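Local coordinates for protein ribonuclease J (Methanolobus psychrophilus R15, PDB 5HAB) that acts as an exoribonuclease of the metallo-beta-lactamase/beta-CASP family, probably degrading RNA from its 5' end, at residues B[344-349]-B[385-390]; B[368-373]-B[400-405]; B[374-379]-B[404-409]. The protein carries 1 engineered substitution. One frame throughout, in Å; residues are numbered along the deposited sequence.

Interaction 1 (B[344-349]-B[385-390]). With SO4 (sulfate ion), chain I; nucleotides of chain D.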
loop_
_atom_site.group_PDB
_atom_site.type_symbol
_atom_site.label_atom_id
_atom_site.label_comp_id
_atom_site.label_asym_id
_atom_site.label_seq_id
_atom_site.Cartn_x
_atom_site.Cartn_y
_atom_site.Cartn_z
ATOM N N GLY B 344 -7.008 2.346 -26.482
ATOM C CA GLY B 344 -7.340 3.292 -25.431
ATOM C C GLY B 344 -7.405 2.746 -24.015
ATOM O O GLY B 344 -8.043 3.341 -23.144
ATOM N N HIS B 345 -6.716 1.636 -23.774
ATOM C CA HIS B 345 -6.750 0.969 -22.475
ATOM C C HIS B 345 -6.112 1.794 -21.356
ATOM O O HIS B 345 -6.368 1.544 -20.182
ATOM C CB HIS B 345 -6.053 -0.386 -22.562
ATOM C CG HIS B 345 -4.680 -0.315 -23.147
ATOM N ND1 HIS B 345 -3.566 -0.016 -22.394
ATOM C CD2 HIS B 345 -4.241 -0.490 -24.415
ATOM C CE1 HIS B 345 -2.499 -0.013 -23.172
ATOM N NE2 HIS B 345 -2.880 -0.301 -24.403
ATOM N N GLN B 346 -5.280 2.767 -21.709
ATOM C CA GLN B 346 -4.677 3.634 -20.698
ATOM C C GLN B 346 -5.401 4.971 -20.625
ATOM O O GLN B 346 -4.923 5.918 -19.995
ATOM C CB GLN B 346 -3.189 3.848 -20.981
ATOM C CG GLN B 346 -2.378 2.574 -20.905
ATOM C CD GLN B 346 -2.549 1.869 -19.573
ATOM O OE1 GLN B 346 -2.525 2.501 -18.516
ATOM N NE2 GLN B 346 -2.726 0.551 -19.615
ATOM N N GLY B 347 -6.563 5.038 -21.267
ATOM C CA GLY B 347 -7.348 6.255 -21.294
ATOM C C GLY B 347 -6.659 7.371 -22.054
ATOM O O GLY B 347 -6.805 8.543 -21.707
ATOM N N GLU B 348 -5.899 6.998 -23.082
ATOM C CA GLU B 348 -5.228 7.966 -23.943
ATOM C C GLU B 348 -6.249 8.942 -24.511
ATOM O O GLU B 348 -7.250 8.523 -25.094
ATOM C CB GLU B 348 -4.487 7.268 -25.090
ATOM C CG GLU B 348 -3.422 6.252 -24.682
ATOM C CD GLU B 348 -3.999 4.885 -24.349
ATOM O OE1 GLU B 348 -5.142 4.821 -23.856
ATOM O OE2 GLU B 348 -3.321 3.870 -24.611
ATOM N N PRO B 349 -6.014 10.248 -24.320
ATOM C CA PRO B 349 -6.879 11.251 -24.943
ATOM C C PRO B 349 -6.851 11.090 -26.456
ATOM O O PRO B 349 -5.775 11.072 -27.054
ATOM C CB PRO B 349 -6.259 12.582 -24.504
ATOM C CG PRO B 349 -5.428 12.250 -23.304
ATOM C CD PRO B 349 -4.921 10.861 -23.548
ATOM N N ALA B 385 -4.211 8.602 -13.818
ATOM C CA ALA B 385 -5.234 9.640 -13.932
ATOM C C ALA B 385 -6.105 9.404 -15.163
ATOM O O ALA B 385 -7.330 9.361 -15.059
ATOM C CB ALA B 385 -4.608 11.020 -13.986
ATOM N N ASN B 386 -5.484 9.229 -16.325
ATOM C CA ASN B 386 -6.282 9.054 -17.538
ATOM C C ASN B 386 -7.198 7.831 -17.420
ATOM O O ASN B 386 -8.367 7.875 -17.833
ATOM C CB ASN B 386 -5.385 8.936 -18.773
ATOM C CG ASN B 386 -4.607 10.206 -19.049
ATOM O OD1 ASN B 386 -5.117 11.309 -18.857
ATOM N ND2 ASN B 386 -3.372 10.058 -19.513
ATOM N N ARG B 387 -6.682 6.759 -16.826
ATOM C CA ARG B 387 -7.472 5.546 -16.639
ATOM C C ARG B 387 -8.622 5.789 -15.670
ATOM O O ARG B 387 -9.736 5.319 -15.893
ATOM C CB ARG B 387 -6.604 4.400 -16.124
ATOM C CG ARG B 387 -6.352 3.315 -17.144
ATOM C CD ARG B 387 -7.629 2.585 -17.529
ATOM N NE ARG B 387 -7.751 1.301 -16.845
ATOM C CZ ARG B 387 -7.140 0.190 -17.242
ATOM N NH1 ARG B 387 -6.340 0.213 -18.299
ATOM N NH2 ARG B 387 -7.306 -0.939 -16.569
ATOM N N TYR B 388 -8.348 6.530 -14.602
ATOM C CA TYR B 388 -9.380 6.842 -13.624
ATOM C C TYR B 388 -10.510 7.648 -14.260
ATOM O O TYR B 388 -11.679 7.331 -14.061
ATOM C CB TYR B 388 -8.790 7.595 -12.429
ATOM C CG TYR B 388 -9.832 8.152 -11.483
ATOM C CD1 TYR B 388 -10.442 7.343 -10.536
ATOM C CD2 TYR B 388 -10.201 9.491 -11.532
ATOM C CE1 TYR B 388 -11.395 7.854 -9.668
ATOM C CE2 TYR B 388 -11.147 10.010 -10.671
ATOM C CZ TYR B 388 -11.742 9.187 -9.742
ATOM O OH TYR B 388 -12.684 9.704 -8.884
ATOM N N ALA B 389 -10.167 8.681 -15.025
ATOM C CA ALA B 389 -11.179 9.504 -15.687
ATOM C C ALA B 389 -12.000 8.675 -16.681
ATOM O O ALA B 389 -13.238 8.746 -16.695
ATOM C CB ALA B 389 -10.526 10.688 -16.388
ATOM N N LEU B 390 -11.307 7.876 -17.491
ATOM C CA LEU B 390 -11.975 7.010 -18.457
ATOM C C LEU B 390 -12.973 6.077 -17.768
ATOM O O LEU B 390 -14.150 6.009 -18.140
ATOM C CB LEU B 390 -10.949 6.181 -19.237
ATOM C CG LEU B 390 -11.543 5.172 -20.224
ATOM C CD1 LEU B 390 -12.141 5.892 -21.430
ATOM C CD2 LEU B 390 -10.515 4.145 -20.658
HETATM S S SO4 I . -15.631 7.820 -7.331
HETATM O O1 SO4 I . -16.066 6.431 -7.472
HETATM O O2 SO4 I . -14.231 7.879 -6.909
HETATM O O3 SO4 I . -15.765 8.504 -8.615
HETATM O O4 SO4 I . -16.474 8.485 -6.339
ATOM P P A D 3 3.642 0.294 -27.214
ATOM O OP1 A D 3 3.026 -0.242 -28.456
ATOM O OP2 A D 3 5.003 -0.150 -26.827
ATOM O "O5'" A D 3 3.665 1.886 -27.305
ATOM C "C5'" A D 3 2.576 2.607 -27.867
ATOM C "C4'" A D 3 1.592 3.047 -26.811
ATOM O "O4'" A D 3 2.104 4.188 -26.076
ATOM C "C3'" A D 3 0.235 3.513 -27.313
ATOM O "O3'" A D 3 -0.628 2.434 -27.622
ATOM C "C2'" A D 3 -0.268 4.381 -26.165
ATOM O "O2'" A D 3 -0.812 3.575 -25.128
ATOM C "C1'" A D 3 1.033 5.008 -25.656
ATOM N N9 A D 3 1.236 6.387 -26.146
ATOM C C8 A D 3 1.952 6.834 -27.231
ATOM N N7 A D 3 1.928 8.140 -27.376
ATOM C C5 A D 3 1.146 8.583 -26.315
ATOM C C6 A D 3 0.733 9.865 -25.898
ATOM N N6 A D 3 1.064 10.997 -26.526
ATOM N N1 A D 3 -0.045 9.948 -24.794
ATOM C C2 A D 3 -0.381 8.820 -24.157
ATOM N N3 A D 3 -0.057 7.564 -24.450
ATOM C C4 A D 3 0.716 7.513 -25.551
ATOM P P A D 4 -1.451 2.435 -29.000
ATOM O OP1 A D 4 -2.592 1.500 -28.814
ATOM O OP2 A D 4 -0.502 2.219 -30.122
ATOM O "O5'" A D 4 -2.017 3.921 -29.109
ATOM C "C5'" A D 4 -3.414 4.169 -29.092
ATOM C "C4'" A D 4 -3.724 5.633 -28.908
ATOM O "O4'" A D 4 -2.594 6.322 -28.313
ATOM C "C3'" A D 4 -4.007 6.422 -30.177
ATOM O "O3'" A D 4 -5.327 6.213 -30.655
ATOM C "C2'" A D 4 -3.725 7.859 -29.742
ATOM O "O2'" A D 4 -4.829 8.402 -29.031
ATOM C "C1'" A D 4 -2.563 7.662 -28.759
ATOM N N9 A D 4 -1.242 7.943 -29.361
ATOM C C8 A D 4 -0.339 7.053 -29.890
ATOM N N7 A D 4 0.758 7.615 -30.343
ATOM C C5 A D 4 0.569 8.968 -30.095
ATOM C C6 A D 4 1.369 10.100 -30.339
ATOM N N6 A D 4 2.572 10.051 -30.916
ATOM N N1 A D 4 0.884 11.308 -29.967
ATOM C C2 A D 4 -0.323 11.362 -29.389
ATOM N N3 A D 4 -1.166 10.371 -29.106
ATOM C C4 A D 4 -0.657 9.184 -29.489
HETATM O O HOH W 1 -2.605 7.768 -21.067
HETATM O O HOH W 2 -9.178 9.923 -19.768
#

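Interaction 2 (B[368-373]-B[400-405])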
loop_
_atom_site.group_PDB
_atom_site.type_symbol
_atom_site.label_atom_id
_atom_site.label_comp_id
_atom_site.label_asym_id
_atom_site.label_seq_id
_atom_site.Cartn_x
_atom_site.Cartn_y
_atom_site.Cartn_z
ATOM N N GLY B 368 -25.159 -2.172 -18.067
ATOM C CA GLY B 368 -24.957 -3.580 -18.341
ATOM C C GLY B 368 -23.814 -3.853 -19.297
ATOM O O GLY B 368 -23.196 -4.914 -19.229
ATOM N N ASP B 369 -23.546 -2.904 -20.196
ATOM C CA ASP B 369 -22.475 -3.033 -21.190
ATOM C C ASP B 369 -21.137 -3.397 -20.550
ATOM O O ASP B 369 -20.772 -2.874 -19.495
ATOM C CB ASP B 369 -22.335 -1.742 -22.002
ATOM C CG ASP B 369 -23.423 -1.593 -23.052
ATOM O OD1 ASP B 369 -23.932 -2.631 -23.526
ATOM O OD2 ASP B 369 -23.753 -0.443 -23.416
ATOM N N ARG B 370 -20.417 -4.312 -21.188
ATOM C CA ARG B 370 -19.190 -4.842 -20.615
ATOM C C ARG B 370 -17.922 -4.365 -21.359
ATOM O O ARG B 370 -17.766 -4.562 -22.567
ATOM C CB ARG B 370 -19.292 -6.374 -20.571
ATOM C CG ARG B 370 -20.249 -6.901 -19.481
ATOM C CD ARG B 370 -20.912 -8.211 -19.906
ATOM N NE ARG B 370 -19.962 -9.031 -20.637
ATOM C CZ ARG B 370 -19.325 -10.077 -20.118
ATOM N NH1 ARG B 370 -19.552 -10.442 -18.856
ATOM N NH2 ARG B 370 -18.462 -10.767 -20.862
ATOM N N ILE B 371 -17.034 -3.706 -20.619
ATOM C CA ILE B 371 -15.776 -3.219 -21.176
ATOM C C ILE B 371 -14.600 -3.987 -20.587
ATOM O O ILE B 371 -14.347 -3.937 -19.382
ATOM C CB ILE B 371 -15.636 -1.709 -20.970
ATOM C CG1 ILE B 371 -16.867 -1.020 -21.563
ATOM C CG2 ILE B 371 -14.353 -1.198 -21.608
ATOM C CD1 ILE B 371 -16.866 0.466 -21.448
ATOM N N ILE B 372 -13.892 -4.704 -21.453
ATOM C CA ILE B 372 -12.810 -5.578 -21.037
ATOM C C ILE B 372 -11.451 -4.967 -21.361
ATOM O O ILE B 372 -11.059 -4.866 -22.526
ATOM C CB ILE B 372 -12.941 -6.963 -21.696
ATOM C CG1 ILE B 372 -14.246 -7.640 -21.274
ATOM C CG2 ILE B 372 -11.744 -7.833 -21.349
ATOM C CD1 ILE B 372 -15.329 -7.571 -22.322
ATOM N N PHE B 373 -10.741 -4.563 -20.313
ATOM C CA PHE B 373 -9.369 -4.098 -20.424
ATOM C C PHE B 373 -8.420 -5.287 -20.351
ATOM O O PHE B 373 -8.110 -5.778 -19.270
ATOM C CB PHE B 373 -9.042 -3.100 -19.314
ATOM C CG PHE B 373 -9.796 -1.808 -19.413
ATOM C CD1 PHE B 373 -11.134 -1.741 -19.059
ATOM C CD2 PHE B 373 -9.162 -0.652 -19.835
ATOM C CE1 PHE B 373 -11.829 -0.551 -19.143
ATOM C CE2 PHE B 373 -9.851 0.544 -19.917
ATOM C CZ PHE B 373 -11.187 0.594 -19.571
ATOM N N ARG B 400 -19.925 -2.130 -17.128
ATOM C CA ARG B 400 -19.289 -3.028 -16.175
ATOM C C ARG B 400 -17.840 -3.255 -16.609
ATOM O O ARG B 400 -17.569 -3.691 -17.735
ATOM C CB ARG B 400 -20.046 -4.362 -16.060
ATOM C CG ARG B 400 -21.554 -4.252 -15.753
ATOM C CD ARG B 400 -21.870 -3.420 -14.505
ATOM N NE ARG B 400 -21.283 -3.960 -13.278
ATOM C CZ ARG B 400 -21.255 -3.309 -12.117
ATOM N NH1 ARG B 400 -21.783 -2.094 -12.020
ATOM N NH2 ARG B 400 -20.695 -3.869 -11.051
ATOM N N ILE B 401 -16.913 -2.916 -15.718
ATOM C CA ILE B 401 -15.491 -2.932 -16.034
ATOM C C ILE B 401 -14.828 -4.250 -15.661
ATOM O O ILE B 401 -14.815 -4.636 -14.493
ATOM C CB ILE B 401 -14.770 -1.773 -15.326
ATOM C CG1 ILE B 401 -15.501 -0.452 -15.584
ATOM C CG2 ILE B 401 -13.318 -1.701 -15.769
ATOM C CD1 ILE B 401 -15.567 -0.076 -17.042
ATOM N N TYR B 402 -14.260 -4.925 -16.654
ATOM C CA TYR B 402 -13.403 -6.077 -16.402
ATOM C C TYR B 402 -11.952 -5.655 -16.587
ATOM O O TYR B 402 -11.509 -5.420 -17.704
ATOM C CB TYR B 402 -13.737 -7.237 -17.337
ATOM C CG TYR B 402 -15.100 -7.845 -17.114
ATOM C CD1 TYR B 402 -16.249 -7.175 -17.504
ATOM C CD2 TYR B 402 -15.239 -9.099 -16.531
ATOM C CE1 TYR B 402 -17.501 -7.727 -17.309
ATOM C CE2 TYR B 402 -16.489 -9.660 -16.332
ATOM C CZ TYR B 402 -17.617 -8.966 -16.726
ATOM O OH TYR B 402 -18.868 -9.502 -16.540
ATOM N N ASP B 403 -11.219 -5.556 -15.487
ATOM C CA ASP B 403 -9.874 -5.003 -15.512
ATOM C C ASP B 403 -8.820 -6.102 -15.440
ATOM O O ASP B 403 -9.102 -7.220 -15.011
ATOM C CB ASP B 403 -9.699 -4.023 -14.347
ATOM C CG ASP B 403 -8.588 -3.024 -14.578
ATOM O OD1 ASP B 403 -7.838 -3.172 -15.568
ATOM O OD2 ASP B 403 -8.472 -2.082 -13.764
ATOM N N ASN B 404 -7.609 -5.766 -15.875
ATOM C CA ASN B 404 -6.423 -6.597 -15.677
ATOM C C ASN B 404 -6.541 -8.034 -16.198
ATOM O O ASN B 404 -5.950 -8.949 -15.631
ATOM C CB ASN B 404 -6.057 -6.626 -14.190
ATOM C CG ASN B 404 -4.556 -6.673 -13.961
ATOM O OD1 ASN B 404 -3.765 -6.386 -14.865
ATOM N ND2 ASN B 404 -4.155 -7.029 -12.744
ATOM N N VAL B 405 -7.295 -8.235 -17.273
ATOM C CA VAL B 405 -7.386 -9.559 -17.883
ATOM C C VAL B 405 -6.128 -9.740 -18.712
ATOM O O VAL B 405 -6.146 -9.613 -19.935
ATOM C CB VAL B 405 -8.652 -9.716 -18.738
ATOM C CG1 VAL B 405 -8.837 -11.169 -19.147
ATOM C CG2 VAL B 405 -9.868 -9.199 -17.983
#

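Interaction 3 (B[374-379]-B[404-409]). With nucleotides of chain D.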
loop_
_atom_site.group_PDB
_atom_site.type_symbol
_atom_site.label_atom_id
_atom_site.label_comp_id
_atom_site.label_asym_id
_atom_site.label_seq_id
_atom_site.Cartn_x
_atom_site.Cartn_y
_atom_site.Cartn_z
ATOM N N SER B 374 -7.970 -5.760 -21.506
ATOM C CA SER B 374 -6.979 -6.825 -21.541
ATOM C C SER B 374 -5.581 -6.219 -21.437
ATOM O O SER B 374 -4.784 -6.294 -22.374
ATOM C CB SER B 374 -7.116 -7.647 -22.811
ATOM O OG SER B 374 -6.394 -8.848 -22.679
ATOM N N ALA B 375 -5.312 -5.604 -20.289
ATOM C CA ALA B 375 -4.079 -4.867 -20.042
ATOM C C ALA B 375 -4.013 -4.424 -18.585
ATOM O O ALA B 375 -5.028 -4.386 -17.886
ATOM C CB ALA B 375 -3.979 -3.659 -20.962
ATOM N N ASN B 376 -2.809 -4.103 -18.129
ATOM C CA ASN B 376 -2.618 -3.572 -16.788
ATOM C C ASN B 376 -2.550 -2.053 -16.824
ATOM O O ASN B 376 -2.357 -1.458 -17.884
ATOM C CB ASN B 376 -1.334 -4.130 -16.171
ATOM C CG ASN B 376 -0.084 -3.671 -16.914
ATOM O OD1 ASN B 376 -0.121 -3.412 -18.121
ATOM N ND2 ASN B 376 1.029 -3.566 -16.194
ATOM N N VAL B 377 -2.707 -1.426 -15.664
ATOM C CA VAL B 377 -2.514 0.012 -15.561
ATOM C C VAL B 377 -1.036 0.258 -15.281
ATOM O O VAL B 377 -0.487 -0.292 -14.325
ATOM C CB VAL B 377 -3.401 0.631 -14.460
ATOM C CG1 VAL B 377 -3.411 2.154 -14.567
ATOM C CG2 VAL B 377 -4.813 0.068 -14.528
ATOM N N ILE B 378 -0.391 1.076 -16.107
ATOM C CA ILE B 378 1.016 1.409 -15.898
ATOM C C ILE B 378 1.167 2.276 -14.654
ATOM O O ILE B 378 0.499 3.303 -14.525
ATOM C CB ILE B 378 1.643 2.089 -17.140
ATOM C CG1 ILE B 378 1.789 1.097 -18.302
ATOM C CG2 ILE B 378 2.984 2.715 -16.794
ATOM C CD1 ILE B 378 0.545 0.846 -19.103
ATOM N N PRO B 379 2.043 1.855 -13.726
ATOM C CA PRO B 379 2.239 2.513 -12.426
ATOM C C PRO B 379 2.862 3.903 -12.520
ATOM O O PRO B 379 3.904 4.155 -11.920
ATOM C CB PRO B 379 3.187 1.556 -11.689
ATOM C CG PRO B 379 3.056 0.251 -12.402
ATOM C CD PRO B 379 2.833 0.618 -13.832
ATOM N N ASN B 404 -7.609 -5.766 -15.875
ATOM C CA ASN B 404 -6.423 -6.597 -15.677
ATOM C C ASN B 404 -6.541 -8.034 -16.198
ATOM O O ASN B 404 -5.950 -8.949 -15.631
ATOM C CB ASN B 404 -6.057 -6.626 -14.190
ATOM C CG ASN B 404 -4.556 -6.673 -13.961
ATOM O OD1 ASN B 404 -3.765 -6.386 -14.865
ATOM N ND2 ASN B 404 -4.155 -7.029 -12.744
ATOM N N VAL B 405 -7.295 -8.235 -17.273
ATOM C CA VAL B 405 -7.386 -9.559 -17.883
ATOM C C VAL B 405 -6.128 -9.740 -18.712
ATOM O O VAL B 405 -6.146 -9.613 -19.935
ATOM C CB VAL B 405 -8.652 -9.716 -18.738
ATOM C CG1 VAL B 405 -8.837 -11.169 -19.147
ATOM C CG2 VAL B 405 -9.868 -9.199 -17.983
ATOM N N HIS B 406 -5.024 -10.027 -18.038
ATOM C CA HIS B 406 -3.723 -9.792 -18.633
ATOM C C HIS B 406 -2.650 -10.578 -17.907
ATOM O O HIS B 406 -2.808 -10.953 -16.746
ATOM C CB HIS B 406 -3.422 -8.284 -18.609
ATOM C CG HIS B 406 -2.016 -7.921 -18.984
ATOM N ND1 HIS B 406 -1.573 -7.910 -20.289
ATOM C CD2 HIS B 406 -0.969 -7.509 -18.228
ATOM C CE1 HIS B 406 -0.307 -7.539 -20.319
ATOM N NE2 HIS B 406 0.084 -7.287 -19.084
ATOM N N VAL B 407 -1.566 -10.846 -18.618
ATOM C CA VAL B 407 -0.411 -11.507 -18.050
ATOM C C VAL B 407 0.831 -10.705 -18.452
ATOM O O VAL B 407 0.901 -10.176 -19.561
ATOM C CB VAL B 407 -0.354 -12.970 -18.509
ATOM C CG1 VAL B 407 1.061 -13.405 -18.749
ATOM C CG2 VAL B 407 -1.020 -13.872 -17.469
ATOM N N SER B 408 1.791 -10.587 -17.539
ATOM C CA SER B 408 2.993 -9.781 -17.769
ATOM C C SER B 408 3.858 -10.272 -18.929
ATOM O O SER B 408 3.943 -11.474 -19.200
ATOM C CB SER B 408 3.853 -9.738 -16.505
ATOM O OG SER B 408 5.049 -9.012 -16.746
ATOM N N GLY B 409 4.521 -9.333 -19.594
ATOM C CA GLY B 409 5.465 -9.675 -20.641
ATOM C C GLY B 409 6.910 -9.814 -20.182
ATOM O O GLY B 409 7.801 -9.998 -21.010
ATOM O OP3 A D 1 2.159 -5.889 -17.788
ATOM P P A D 1 3.577 -5.898 -18.222
ATOM O OP1 A D 1 3.644 -6.414 -19.613
ATOM O OP2 A D 1 4.380 -6.563 -17.166
ATOM O "O5'" A D 1 4.070 -4.391 -18.221
ATOM C "C5'" A D 1 3.327 -3.361 -18.865
ATOM C "C4'" A D 1 4.193 -2.150 -19.107
ATOM O "O4'" A D 1 4.422 -1.483 -17.835
ATOM C "C3'" A D 1 5.572 -2.464 -19.683
ATOM O "O3'" A D 1 5.977 -1.455 -20.605
ATOM C "C2'" A D 1 6.477 -2.456 -18.455
ATOM O "O2'" A D 1 7.825 -2.134 -18.725
ATOM C "C1'" A D 1 5.811 -1.406 -17.566
ATOM N N9 A D 1 6.006 -1.678 -16.137
ATOM C C8 A D 1 5.947 -2.916 -15.536
ATOM N N7 A D 1 6.170 -2.899 -14.244
ATOM C C5 A D 1 6.397 -1.556 -13.970
ATOM C C6 A D 1 6.693 -0.881 -12.772
ATOM N N6 A D 1 6.812 -1.491 -11.587
ATOM N N1 A D 1 6.863 0.460 -12.837
ATOM C C2 A D 1 6.744 1.068 -14.026
ATOM N N3 A D 1 6.468 0.543 -15.221
ATOM C C4 A D 1 6.304 -0.791 -15.126
ATOM P P A D 2 6.450 -1.887 -22.079
ATOM O OP1 A D 2 7.240 -3.138 -21.939
ATOM O OP2 A D 2 7.052 -0.698 -22.733
ATOM O "O5'" A D 2 5.097 -2.264 -22.836
ATOM C "C5'" A D 2 4.686 -1.547 -23.993
ATOM C "C4'" A D 2 3.309 -0.953 -23.830
ATOM O "O4'" A D 2 3.111 -0.530 -22.457
ATOM C "C3'" A D 2 3.031 0.295 -24.658
ATOM O "O3'" A D 2 2.646 -0.006 -25.989
ATOM C "C2'" A D 2 1.950 1.010 -23.854
ATOM O "O2'" A D 2 0.669 0.465 -24.130
ATOM C "C1'" A D 2 2.339 0.651 -22.419
ATOM N N9 A D 2 3.127 1.706 -21.752
ATOM C C8 A D 2 4.407 1.599 -21.264
ATOM N N7 A D 2 4.853 2.691 -20.694
ATOM C C5 A D 2 3.790 3.576 -20.800
ATOM C C6 A D 2 3.633 4.910 -20.385
ATOM N N6 A D 2 4.586 5.607 -19.756
ATOM N N1 A D 2 2.448 5.508 -20.644
ATOM C C2 A D 2 1.496 4.805 -21.276
ATOM N N3 A D 2 1.525 3.547 -21.713
ATOM C C4 A D 2 2.713 2.980 -21.437
#

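Interaction 1 (B[344-349]-B[385-390])
Arg387, on helix 381-396, bends over the turn at His345 and Gln346. Its CB leaves the helix without touching the 344-349 loop; CG lies 3.9 Å from Gln346 CA and also reaches the carbonyl O of His345. CD stays on that oxygen, at 3.1 Å from His345 O, and NE leaves the contact for a salt bridge with Glu391. With the chain folded at chi2 (-65°) and chi3, NH1 swings back to donate to His345 O, which lies at the guanidinium edge near its plane; its very short length is doubtful. This joins the loop after strand 338-342 of the beta-CASP domain to a helix of the same domain. The loop makes a type I turn, Gly344 to Gly347, whose glycine end lets the backbone meet the helix: Gly347 O touches Asn386 CB at 3.3 Å, and Leu390 CD2 packs 3.9 Å from Gly347 CA. A water accepting from Asn386 ND2 donates to Gln346 O. On the RNA side, Gln346 NE2 donates to His345 ND1 at 3.0 Å, in the ring plane, which should fix the ring's rotation; the same NE2 is held by Asn376 O. Glu348 OE2 sits over one face of that ring and accepts from O2' of nucleotide A3 of the bound RNA at 2.6 Å, a contact that needs a ribose hydroxyl.

Interaction 2 (B[368-373]-B[400-405])
The guanidinium of Arg370 has Tyr402 CE1 over one face, and the two planes are turned 60° apart. Its NH1 comes close to the phenol OH, but the angle is too poor for a hydrogen bond; NH2 instead reaches Val251 O. The aliphatic part of the same arginine lies against the ring, CG 3.6 Å from Tyr402 CE1, while Ile371 O sits at the ring's edge. Phe373 meets its neighbours differently: Tyr402 O lies at its edge, in plane, and Ile401 CG2 approaches obliquely, 3.9 Å from Phe373 CE1. The two rings lie on opposite faces of a parallel pairing, Arg370 with Arg400, Ile371 with Ile401 and Ile372 with Tyr402, the short strand axes 20° apart. It belongs to a beta-alpha-beta crossover, strand 370-374, helix 381-396, strand 400-402, at one edge of the six-stranded parallel sheet of the beta-CASP domain. Backbone bonds zigzag along it: Arg400 N to Asp369 O, Ile371 N to Arg400 O at 2.9 Å, Tyr402 N to Ile371 O and Phe373 N to Tyr402 O. Past the strand end, Val405 N still donates to Phe373 O at 3.3 Å. Ile372 and Tyr402 lie side by side, CG1 of the first 4.0 Å from CB of the second, on the face packed by helix 241-253; Ile371, Ile401 and Phe373 face helix 381-396. Arg400 leads off to a third subunit, with salt bridges to its Glu414 and Asp447 and a cation-pi contact with its Trp417.

Interaction 3 (B[374-379]-B[404-409])
Ser374 and Val405 meet where the chain leaves the C-terminal ends of the adjacent parallel strands 370-374 and 400-402, and these two beta-CASP loops line the site of the 5'-terminal phosphate of the bound RNA. Across the segments, one side-chain hydrogen bond forms: Ser374 OG donates to Val405 O at 2.9 Å, its first torsion (-165°) setting OG opposite the backbone N. Val405 is the centre of an inverse gamma turn, and the serine donor lies nearly in line with its C=O. A CA-H...O contact adds to this, Asn404 CA lying 3.4 Å from Ala375 O. Van der Waals packing follows: His406 CB rests 3.7 Å from Ala375 N, and Asn376 N lies over one face of the imidazole ring. Asn404 OD1 touches Asn376 CB. Polar contacts to A1 come from both loops but mostly from 404-409, where three donors take a different phosphate oxygen each. Ser408 OG bonds to OP2 at 2.6 Å and Gly409 N to OP1. His406 NE2 donates to OP3, which sits in the plane of the ring, and its ND1 is hydrogen-bonded to Arg273 NH2, an arrangement that would hold the ring's rotation. From the other loop, Pro379 packs on the base of A1 and Ile378 CG1 touches both nucleotides, at A1 O4' (3.7 Å) and A2 N9, while Asn376 ND2 comes 3.0 Å from A1 OP3.

In the fold
The three contacts cluster on one side of the chain. The centre of interaction 1 is about 14 Å from the centres of both others, and the centres of interaction 2 and interaction 3 are about 13 Å apart. Interaction 2 sets the sheet edge from which the loops of interaction 3 emerge, and the two share Asn404 and Val405. Helix 381-396, which carries part of interaction 1, links the paired strands and meets them directly: Arg387 NH2 forms a salt bridge with Asp403 OD1 at 2.5 Å, and Leu390 CD2 packs 3.7 Å from Phe373 CE2. Along the RNA, interaction 3 meets A1 and A2, while interaction 1 continues to A3 and A4.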